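Local coordinates for endo-beta-1,2-glucanase (Talaromyces funiculosus, PDB 6IMV), which hydrolyses beta-1,2-glucans from within the chain, as an endo-acting fungal glycoside hydrolase, and is seen here in complex with sophorose, at residues E311-D316 with G449-K454; G407-N412 with V499-C504. All blocks are in the same frame, centred on the assembly; numbering follows the deposited sequence.

Interaction 1 (E311-D316 with G449-K454); sequences EMPYYD and GLVSQK
Val451 presents its whole branched end to the backbone carbonyl of Glu311. Its CG2 methyl comes within 3.1 Å of Glu311 O, and its CB and CG1 also lie close to the same oxygen, so the carbonyl faces the isopropyl group and not a donor. Glu311 O is buried by this contact and has no hydrogen-bond partner in the model. With CG1 anti to the backbone N (chi1 165°), that methyl stands toward the following two residues of the loop: Met312 CG lies 4.4 Å from Val451 CG1, and Pro313 CD 4.3 Å from it. The next residue of the helix, Ser452, places its CB 3.9 Å from Pro313 CG, so the proline ring meets the serine methylene and not its hydroxyl. That hydroxyl makes no bond across the contact: Ser452 OG is 4.1 Å from Asp316 OD2, which is instead hydrogen-bonded to Tyr461.

No hydrogen bond links the two segments, and the contact is made by side chains of one face of helix 448-457 against a loop leading into helix 318-337, in a helix-rich enzyme, consistent with an (alpha/alpha)6 toroid. The loop's shape comes from its own backbone. Pro313 is the centre of an inverse gamma turn, its phi and psi of -78° and 57° bringing Tyr314 N to within 2.8 Å of Met312 O. This turn directs the proline ring at the helix, while the Met312 and Glu311 side chains leave the backbone away from it.

Further out, Phe464 of helix 461-475 packs on Met312 and Pro313, and Trp171 and Leu253 touch Glu311 and Met312. Just beyond the proline, the Tyr314 hydroxyl is hydrogen-bonded to Glu252 and Trp256, anchoring the loop to helix 252-261.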
loop_
_atom_site.group_PDB
_atom_site.type_symbol
_atom_site.label_atom_id
_atom_site.label_comp_id
_atom_site.label_asym_id
_atom_site.label_seq_id
_atom_site.Cartn_x
_atom_site.Cartn_y
_atom_site.Cartn_z
ATOM N N GLU A 311 7.477 1.411 4.362
ATOM C CA GLU A 311 7.275 2.525 5.301
ATOM C C GLU A 311 8.319 2.539 6.429
ATOM O O GLU A 311 8.520 3.564 7.027
ATOM C CB GLU A 311 5.862 2.467 5.877
ATOM C CG GLU A 311 4.784 2.491 4.803
ATOM C CD GLU A 311 3.451 3.062 5.249
ATOM O OE1 GLU A 311 3.443 4.003 6.105
ATOM O OE2 GLU A 311 2.429 2.563 4.765
ATOM N N MET A 312 8.962 1.413 6.736
ATOM C CA MET A 312 9.991 1.368 7.781
ATOM C C MET A 312 11.165 0.547 7.275
ATOM O O MET A 312 10.986 -0.315 6.419
ATOM C CB MET A 312 9.443 0.767 9.078
ATOM C CG MET A 312 8.305 1.584 9.662
ATOM S SD MET A 312 7.750 0.966 11.247
ATOM C CE MET A 312 9.005 1.631 12.348
ATOM N N PRO A 313 12.399 0.817 7.754
ATOM C CA PRO A 313 13.605 0.208 7.183
ATOM C C PRO A 313 13.861 -1.247 7.616
ATOM O O PRO A 313 14.940 -1.572 8.109
ATOM C CB PRO A 313 14.710 1.157 7.680
ATOM C CG PRO A 313 14.201 1.649 9.008
ATOM C CD PRO A 313 12.706 1.794 8.814
ATOM N N TYR A 314 12.883 -2.118 7.359
ATOM C CA TYR A 314 12.995 -3.546 7.573
ATOM C C TYR A 314 14.206 -4.129 6.826
ATOM O O TYR A 314 14.854 -5.032 7.333
ATOM C CB TYR A 314 11.708 -4.244 7.116
ATOM C CG TYR A 314 10.576 -4.135 8.104
ATOM C CD1 TYR A 314 10.427 -5.083 9.102
ATOM C CD2 TYR A 314 9.666 -3.087 8.055
ATOM C CE1 TYR A 314 9.400 -4.997 10.025
ATOM C CE2 TYR A 314 8.635 -2.986 8.977
ATOM C CZ TYR A 314 8.504 -3.944 9.968
ATOM O OH TYR A 314 7.502 -3.875 10.899
ATOM N N TYR A 315 14.499 -3.620 5.622
ATOM C CA TYR A 315 15.528 -4.227 4.766
ATOM C C TYR A 315 16.939 -3.751 5.140
ATOM O O TYR A 315 17.896 -4.196 4.506
ATOM C CB TYR A 315 15.208 -3.995 3.288
ATOM C CG TYR A 315 13.990 -4.730 2.789
ATOM C CD1 TYR A 315 13.371 -5.713 3.553
ATOM C CD2 TYR A 315 13.446 -4.444 1.542
ATOM C CE1 TYR A 315 12.238 -6.370 3.102
ATOM C CE2 TYR A 315 12.329 -5.109 1.070
ATOM C CZ TYR A 315 11.723 -6.081 1.850
ATOM O OH TYR A 315 10.617 -6.748 1.404
ATOM N N ASP A 316 17.068 -2.905 6.178
ATOM C CA ASP A 316 18.360 -2.632 6.827
ATOM C C ASP A 316 18.838 -3.866 7.600
ATOM O O ASP A 316 20.004 -3.959 7.919
ATOM C CB ASP A 316 18.298 -1.433 7.782
ATOM C CG ASP A 316 18.196 -0.079 7.104
ATOM O OD1 ASP A 316 18.077 -0.064 5.889
ATOM O OD2 ASP A 316 18.237 0.950 7.807
ATOM N N GLY A 449 13.803 5.113 3.770
ATOM C CA GLY A 449 14.978 5.993 3.886
ATOM C C GLY A 449 14.667 7.266 4.669
ATOM O O GLY A 449 15.379 7.626 5.600
ATOM N N LEU A 450 13.598 7.965 4.278
ATOM C CA LEU A 450 13.139 9.151 4.994
ATOM C C LEU A 450 12.787 8.810 6.450
ATOM O O LEU A 450 13.146 9.551 7.372
ATOM C CB LEU A 450 11.935 9.741 4.259
ATOM C CG LEU A 450 12.272 10.531 2.999
ATOM C CD1 LEU A 450 11.044 10.707 2.122
ATOM C CD2 LEU A 450 12.883 11.877 3.355
ATOM N N VAL A 451 12.098 7.688 6.654
ATOM C CA VAL A 451 11.639 7.298 7.975
ATOM C C VAL A 451 12.862 6.976 8.841
ATOM O O VAL A 451 12.937 7.394 9.990
ATOM C CB VAL A 451 10.641 6.128 7.885
ATOM C CG1 VAL A 451 10.403 5.457 9.231
ATOM C CG2 VAL A 451 9.333 6.596 7.269
ATOM N N SER A 452 13.824 6.247 8.265
ATOM C CA SER A 452 15.064 5.878 8.941
ATOM C C SER A 452 15.819 7.132 9.427
ATOM O O SER A 452 16.365 7.166 10.540
ATOM C CB SER A 452 15.897 5.016 7.999
ATOM O OG SER A 452 17.185 4.811 8.514
ATOM N N GLN A 453 15.855 8.173 8.592
ATOM C CA GLN A 453 16.556 9.416 8.944
ATOM C C GLN A 453 15.954 10.020 10.222
ATOM O O GLN A 453 16.668 10.373 11.161
ATOM C CB GLN A 453 16.470 10.391 7.776
ATOM C CG GLN A 453 17.237 11.683 7.997
ATOM C CD GLN A 453 16.872 12.696 6.941
ATOM O OE1 GLN A 453 16.284 12.360 5.911
ATOM N NE2 GLN A 453 17.220 13.948 7.195
ATOM N N LYS A 454 14.622 10.106 10.255
ATOM C CA LYS A 454 13.891 10.737 11.351
ATOM C C LYS A 454 13.960 9.836 12.594
ATOM O O LYS A 454 14.115 10.325 13.710
ATOM C CB LYS A 454 12.464 11.041 10.886
ATOM C CG LYS A 454 11.621 11.900 11.820
ATOM C CD LYS A 454 10.327 12.356 11.166
ATOM C CE LYS A 454 9.321 12.921 12.148
ATOM N NZ LYS A 454 9.839 14.124 12.842
#

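Interaction 2 (G407-N412 with V499-C504); sequences GKKMQN and VDFTTC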
loop_
_atom_site.group_PDB
_atom_site.type_symbol
_atom_site.label_atom_id
_atom_site.label_comp_id
_atom_site.label_asym_id
_atom_site.label_seq_id
_atom_site.Cartn_x
_atom_site.Cartn_y
_atom_site.Cartn_z
ATOM N N GLY A 407 -2.203 -7.592 -21.386
ATOM C CA GLY A 407 -3.568 -8.162 -21.479
ATOM C C GLY A 407 -4.545 -7.136 -22.029
ATOM O O GLY A 407 -4.354 -5.932 -21.862
ATOM N N LYS A 408 -5.578 -7.600 -22.739
ATOM C CA LYS A 408 -6.563 -6.686 -23.306
ATOM C C LYS A 408 -7.163 -5.831 -22.187
ATOM O O LYS A 408 -7.480 -6.344 -21.116
ATOM C CB LYS A 408 -7.654 -7.448 -24.063
ATOM C CG LYS A 408 -7.170 -8.122 -25.334
ATOM C CD LYS A 408 -6.738 -7.128 -26.373
ATOM C CE LYS A 408 -5.999 -7.771 -27.518
ATOM N NZ LYS A 408 -5.340 -6.730 -28.346
ATOM N N LYS A 409 -7.265 -4.523 -22.465
ATOM C CA LYS A 409 -7.863 -3.498 -21.600
ATOM C C LYS A 409 -7.031 -3.236 -20.336
ATOM O O LYS A 409 -7.526 -2.609 -19.432
ATOM C CB LYS A 409 -9.282 -3.879 -21.159
ATOM C CG LYS A 409 -10.205 -4.415 -22.242
ATOM C CD LYS A 409 -11.582 -4.784 -21.707
ATOM C CE LYS A 409 -12.572 -3.648 -21.807
ATOM N NZ LYS A 409 -13.075 -3.458 -23.194
ATOM N N MET A 410 -5.766 -3.663 -20.290
ATOM C CA MET A 410 -5.020 -3.612 -19.037
ATOM C C MET A 410 -4.133 -2.359 -18.953
ATOM O O MET A 410 -3.486 -2.134 -17.925
ATOM C CB MET A 410 -4.213 -4.894 -18.829
ATOM C CG MET A 410 -5.092 -6.052 -18.365
ATOM S SD MET A 410 -6.023 -5.622 -16.848
ATOM C CE MET A 410 -4.706 -5.621 -15.633
ATOM N N GLN A 411 -4.152 -1.523 -19.996
ATOM C CA GLN A 411 -3.711 -0.132 -19.895
ATOM C C GLN A 411 -4.866 0.795 -20.279
ATOM O O GLN A 411 -5.753 0.442 -21.084
ATOM C CB GLN A 411 -2.504 0.175 -20.785
ATOM C CG GLN A 411 -1.231 -0.547 -20.383
ATOM C CD GLN A 411 -0.074 -0.166 -21.276
ATOM O OE1 GLN A 411 -0.004 -0.554 -22.451
ATOM N NE2 GLN A 411 0.845 0.616 -20.722
ATOM N N ASN A 412 -4.828 1.998 -19.695
ATOM C CA ASN A 412 -5.808 3.042 -19.927
ATOM C C ASN A 412 -5.095 4.398 -19.849
ATOM O O ASN A 412 -3.916 4.445 -19.510
ATOM C CB ASN A 412 -6.965 2.930 -18.929
ATOM C CG ASN A 412 -6.501 2.990 -17.493
ATOM O OD1 ASN A 412 -6.188 4.065 -16.985
ATOM N ND2 ASN A 412 -6.466 1.849 -16.828
ATOM N N VAL A 499 -11.634 -6.218 -26.210
ATOM C CA VAL A 499 -11.113 -5.150 -27.060
ATOM C C VAL A 499 -10.530 -4.052 -26.162
ATOM O O VAL A 499 -11.175 -3.627 -25.211
ATOM C CB VAL A 499 -12.216 -4.594 -27.986
ATOM C CG1 VAL A 499 -11.682 -3.499 -28.908
ATOM C CG2 VAL A 499 -12.889 -5.701 -28.795
ATOM N N ASP A 500 -9.321 -3.582 -26.486
ATOM C CA ASP A 500 -8.693 -2.493 -25.748
ATOM C C ASP A 500 -9.650 -1.295 -25.703
ATOM O O ASP A 500 -10.473 -1.094 -26.615
ATOM C CB ASP A 500 -7.357 -2.086 -26.373
ATOM C CG ASP A 500 -6.185 -2.978 -26.002
ATOM O OD1 ASP A 500 -6.338 -3.833 -25.111
ATOM O OD2 ASP A 500 -5.131 -2.804 -26.613
ATOM N N PHE A 501 -9.518 -0.498 -24.639
ATOM C CA PHE A 501 -10.231 0.768 -24.515
ATOM C C PHE A 501 -9.949 1.642 -25.743
ATOM O O PHE A 501 -8.826 1.685 -26.227
ATOM C CB PHE A 501 -9.813 1.482 -23.230
ATOM C CG PHE A 501 -10.142 0.740 -21.961
ATOM C CD1 PHE A 501 -11.438 0.319 -21.696
ATOM C CD2 PHE A 501 -9.164 0.509 -21.004
ATOM C CE1 PHE A 501 -11.745 -0.345 -20.517
ATOM C CE2 PHE A 501 -9.477 -0.146 -19.822
ATOM C CZ PHE A 501 -10.765 -0.572 -19.579
ATOM N N THR A 502 -10.967 2.364 -26.227
ATOM C CA THR A 502 -10.842 3.096 -27.488
ATOM C C THR A 502 -9.934 4.319 -27.322
ATOM O O THR A 502 -9.436 4.819 -28.312
ATOM C CB THR A 502 -12.205 3.474 -28.074
ATOM O OG1 THR A 502 -12.917 4.261 -27.117
ATOM C CG2 THR A 502 -13.020 2.260 -28.461
ATOM N N THR A 503 -9.709 4.791 -26.084
ATOM C CA THR A 503 -8.783 5.920 -25.835
ATOM C C THR A 503 -7.344 5.440 -25.575
ATOM O O THR A 503 -6.456 6.268 -25.435
ATOM C CB THR A 503 -9.283 6.800 -24.683
ATOM O OG1 THR A 503 -9.420 5.985 -23.515
ATOM C CG2 THR A 503 -10.597 7.473 -25.021
ATOM N N CYS A 504 -7.101 4.121 -25.533
ATOM C CA CYS A 504 -5.776 3.563 -25.191
ATOM C C CYS A 504 -5.566 2.218 -25.901
ATOM O O CYS A 504 -5.785 1.155 -25.300
ATOM C CB CYS A 504 -5.654 3.378 -23.678
ATOM S SG CYS A 504 -3.966 3.047 -23.091
HETATM O O HOH W 1 -3.698 -4.888 -27.377
HETATM O O HOH W 2 -14.395 -5.562 -25.002
HETATM O O HOH W 3 -6.863 -0.573 -23.433
#
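Lys409 NZ is held by three oxygens: Val499 O at 2.8 Å from NZ, a water that also takes the N-H of Val499, and Trp66 O. The Val499 bond runs nearly along the C=O axis. A bend at chi3 (92°) turns CE out of the extended path, and CE lies 3.6 Å from Phe501 CE1. Lower on the same chain, Lys409 CB makes a CH-pi contact over one face of the ring, 4.2 Å from its centroid and displaced toward the rim. Gln411 O meets the ring at its edge, 3.4 Å from Phe501 CD2.

The backbone of Lys409, within the type II turn from Gly407 to Met410, is gripped as well. Its N reaches Asp500 OD1 at 2.9 Å with an N-H...O angle of 172°, on the anti side of the carboxylate. Asp500 OD2 pairs with Arg16 and receives a water that bridges to Lys408 NZ. A third water donates to Gln411 O and Cys504 O and accepts from Phe501 N.

An alanine at Lys409 would probably leave Val499 O without its ammonium donor and open a gap beside the Phe501 rim. The tail is thus held to the 407-412 turn by direct hydrogen bonds and bridging waters, with the Cys15-Cys504 disulfide as a separate tie, and the nearby cations would probably stabilise Asp500 as carboxylate.

How the interactions relate
Interactions 1 and 2 lie on opposite sides of the centre of the chain, with their own centres 37 Å apart and nearest atoms about 23 Å apart, so neither touches the other. Along the sequence their segments alternate. Interaction 1 is the nearer to bound sugar: the side chain of Glu311 is about 11 Å from a bound glucose unit, so it is a neighbour of the sugar-binding region without lining the pocket. Interaction 2, centred 25 Å from the chain centre, is connected to the pocket through the sheet: strand 411-412 pairs with 415-421, which pairs with 427-432, whose last residue, Thr432, belongs to the glucose pocket.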